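5' nucleotidase family protein (Staphylococcus aureus subsp. aureus, PDB 4Q7F) belongs to the 5'-nucleotidase family, joining a calcineurin-like phosphoesterase domain that holds manganese and magnesium to a C-terminal domain, with a ligand bound by residues of both. Local coordinates at residues S237-F243 with F256-I262. Numbering follows the deposited sequence.
Sequences SKDIDIF and FKQTAVI
Two parallel neighbours in one of the two mixed sheets of the calcineurin-like phosphoesterase domain, strands 242-244 and 259-264, pair here through Ile-242 with Ala-260 and Phe-243 with Val-261. Three backbone bonds join them: Ala-260 N to Asp-241 O (2.8 Å), Phe-243 N to Ala-260 O (2.7 Å) and Ile-262 N to Phe-243 O (3.0 Å). At the start of strand 259-264, Thr-259 extends the link with its side chain. With OG1 anti to its own carbonyl carbon (chi1 -56°), the hydroxyl donates to Ile-240 O at 2.7 Å, approaching tilted 31° from the carbonyl plane. Its methyl CG2 also lies 3.9 Å from Ile-240 CG2 and 3.8 Å from Phe-243 CB.

Ser-237, in the 3-10 turn before strand 242-244, has its OG hydrogen-bonded to Thr-259 OG1 at 2.8 Å. The same OG sits near Phe-256 O, a weaker alternative for its proton, and in the plane of the Phe-256 ring at its edge, 3.4 Å from CD1. Phe-256 O also accepts from Thr-259 N, closing the type II' turn of the hairpin formed by strands 251-256 and 259-264. A water joins Ser-237 OG to Gln-258 N, so the buried serine ties the 3-10 turn to this hairpin turn.

On one face of the sheet, Ile-242 and Ala-260 pack against Val-274 of strand 270-278, which belongs to the other sheet, so this face packs sheet on sheet; on the opposite face, Phe-243 meets Met-232 and Leu-233 of helix 229-236, while Val-261 touches Phe-210. Strand 201-207 flanks 242-244, and strand 251-256 runs antiparallel beside 259-264.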
loop_
_atom_site.group_PDB
_atom_site.type_symbol
_atom_site.label_atom_id
_atom_site.label_comp_id
_atom_site.label_asym_id
_atom_site.label_seq_id
_atom_site.Cartn_x
_atom_site.Cartn_y
_atom_site.Cartn_z
ATOM N N SER A 237 1.658 -5.466 -26.149
ATOM C CA SER A 237 0.296 -4.950 -26.365
ATOM C C SER A 237 -0.533 -5.722 -27.398
ATOM O O SER A 237 -1.666 -6.095 -27.117
ATOM C CB SER A 237 0.308 -3.471 -26.768
ATOM O OG SER A 237 -1.031 -2.999 -26.878
ATOM N N LYS A 238 0.030 -5.967 -28.582
ATOM C CA LYS A 238 -0.713 -6.654 -29.660
ATOM C C LYS A 238 -1.294 -8.023 -29.286
ATOM O O LYS A 238 -2.216 -8.495 -29.946
ATOM C CB LYS A 238 0.156 -6.818 -30.912
ATOM C CG LYS A 238 1.325 -7.782 -30.754
ATOM C CD LYS A 238 1.941 -8.100 -32.110
ATOM C CE LYS A 238 2.869 -9.298 -32.033
ATOM N NZ LYS A 238 3.322 -9.682 -33.394
ATOM N N ASP A 239 -0.752 -8.653 -28.248
ATOM C CA ASP A 239 -1.209 -9.965 -27.794
ATOM C C ASP A 239 -2.048 -9.902 -26.508
ATOM O O ASP A 239 -2.552 -10.922 -26.041
ATOM C CB ASP A 239 0.008 -10.861 -27.575
ATOM C CG ASP A 239 0.785 -11.109 -28.865
ATOM O OD1 ASP A 239 0.144 -11.239 -29.926
ATOM O OD2 ASP A 239 2.025 -11.193 -28.816
ATOM N N ILE A 240 -2.189 -8.705 -25.947
ATOM C CA ILE A 240 -2.958 -8.497 -24.722
ATOM C C ILE A 240 -4.203 -7.690 -25.062
ATOM O O ILE A 240 -4.128 -6.610 -25.661
ATOM C CB ILE A 240 -2.157 -7.713 -23.660
ATOM C CG1 ILE A 240 -0.832 -8.414 -23.350
ATOM C CG2 ILE A 240 -2.985 -7.568 -22.403
ATOM C CD1 ILE A 240 0.112 -7.615 -22.467
ATOM N N ASP A 241 -5.348 -8.232 -24.675
ATOM C CA ASP A 241 -6.629 -7.600 -24.913
ATOM C C ASP A 241 -7.026 -6.746 -23.702
ATOM O O ASP A 241 -7.509 -5.631 -23.857
ATOM C CB ASP A 241 -7.658 -8.697 -25.204
ATOM C CG ASP A 241 -7.287 -9.507 -26.446
ATOM O OD1 ASP A 241 -7.282 -8.930 -27.544
ATOM O OD2 ASP A 241 -6.982 -10.706 -26.328
ATOM N N ILE A 242 -6.807 -7.268 -22.501
ATOM C CA ILE A 242 -7.150 -6.542 -21.286
ATOM C C ILE A 242 -5.959 -6.579 -20.333
ATOM O O ILE A 242 -5.396 -7.653 -20.054
ATOM C CB ILE A 242 -8.397 -7.129 -20.592
ATOM C CG1 ILE A 242 -9.580 -7.220 -21.575
ATOM C CG2 ILE A 242 -8.793 -6.284 -19.397
ATOM C CD1 ILE A 242 -10.849 -7.778 -20.958
ATOM N N PHE A 243 -5.579 -5.405 -19.840
ATOM C CA PHE A 243 -4.423 -5.267 -18.946
ATOM C C PHE A 243 -4.925 -4.605 -17.667
ATOM O O PHE A 243 -5.139 -3.377 -17.616
ATOM C CB PHE A 243 -3.323 -4.447 -19.624
ATOM C CG PHE A 243 -1.963 -4.585 -18.981
ATOM C CD1 PHE A 243 -1.180 -5.708 -19.220
ATOM C CD2 PHE A 243 -1.448 -3.587 -18.177
ATOM C CE1 PHE A 243 0.076 -5.840 -18.641
ATOM C CE2 PHE A 243 -0.197 -3.717 -17.591
ATOM C CZ PHE A 243 0.568 -4.845 -17.822
ATOM N N PHE A 256 -4.310 1.233 -24.880
ATOM C CA PHE A 256 -2.882 1.288 -25.238
ATOM C C PHE A 256 -2.924 0.486 -26.529
ATOM O O PHE A 256 -3.043 -0.743 -26.497
ATOM C CB PHE A 256 -1.946 0.632 -24.227
ATOM C CG PHE A 256 -0.478 0.761 -24.593
ATOM C CD1 PHE A 256 0.106 -0.103 -25.511
ATOM C CD2 PHE A 256 0.311 1.748 -24.023
ATOM C CE1 PHE A 256 1.442 0.015 -25.858
ATOM C CE2 PHE A 256 1.656 1.867 -24.352
ATOM C CZ PHE A 256 2.223 0.996 -25.274
ATOM N N LYS A 257 -2.857 1.180 -27.658
ATOM C CA LYS A 257 -3.018 0.546 -28.959
ATOM C C LYS A 257 -4.412 -0.121 -28.923
ATOM O O LYS A 257 -5.402 0.588 -28.728
ATOM C CB LYS A 257 -1.849 -0.392 -29.288
ATOM C CG LYS A 257 -0.545 0.379 -29.470
ATOM C CD LYS A 257 0.626 -0.500 -29.852
ATOM C CE LYS A 257 1.869 0.357 -30.035
ATOM N NZ LYS A 257 3.085 -0.469 -30.222
ATOM N N GLN A 258 -4.519 -1.441 -29.052
ATOM C CA GLN A 258 -5.856 -2.093 -28.990
ATOM C C GLN A 258 -6.177 -2.647 -27.603
ATOM O O GLN A 258 -7.292 -3.112 -27.348
ATOM C CB GLN A 258 -5.956 -3.216 -30.015
ATOM C CG GLN A 258 -5.838 -2.720 -31.447
ATOM C CD GLN A 258 -6.997 -1.825 -31.829
ATOM O OE1 GLN A 258 -8.161 -2.243 -31.799
ATOM N NE2 GLN A 258 -6.692 -0.596 -32.208
ATOM N N THR A 259 -5.199 -2.583 -26.707
ATOM C CA THR A 259 -5.357 -3.130 -25.365
ATOM C C THR A 259 -6.212 -2.245 -24.452
ATOM O O THR A 259 -6.030 -1.036 -24.418
ATOM C CB THR A 259 -3.972 -3.317 -24.705
ATOM O OG1 THR A 259 -3.143 -4.141 -25.537
ATOM C CG2 THR A 259 -4.116 -3.969 -23.334
ATOM N N ALA A 260 -7.157 -2.853 -23.729
ATOM C CA ALA A 260 -7.933 -2.117 -22.747
ATOM C C ALA A 260 -7.097 -2.108 -21.460
ATOM O O ALA A 260 -6.734 -3.179 -20.940
ATOM C CB ALA A 260 -9.286 -2.774 -22.500
ATOM N N VAL A 261 -6.785 -0.908 -20.958
ATOM C CA VAL A 261 -5.968 -0.739 -19.745
ATOM C C VAL A 261 -6.795 -0.155 -18.596
ATOM O O VAL A 261 -7.458 0.883 -18.751
ATOM C CB VAL A 261 -4.775 0.184 -20.010
ATOM C CG1 VAL A 261 -3.872 0.241 -18.788
ATOM C CG2 VAL A 261 -4.022 -0.271 -21.255
ATOM N N ILE A 262 -6.730 -0.826 -17.446
ATOM C CA ILE A 262 -7.463 -0.447 -16.257
ATOM C C ILE A 262 -6.648 -0.417 -14.962
ATOM O O ILE A 262 -5.813 -1.311 -14.695
ATOM C CB ILE A 262 -8.564 -1.489 -15.971
ATOM C CG1 ILE A 262 -9.675 -1.418 -17.008
ATOM C CG2 ILE A 262 -9.147 -1.286 -14.573
ATOM C CD1 ILE A 262 -10.640 -0.259 -16.827
HETATM O O HOH W 1 -2.897 -3.491 -29.258
#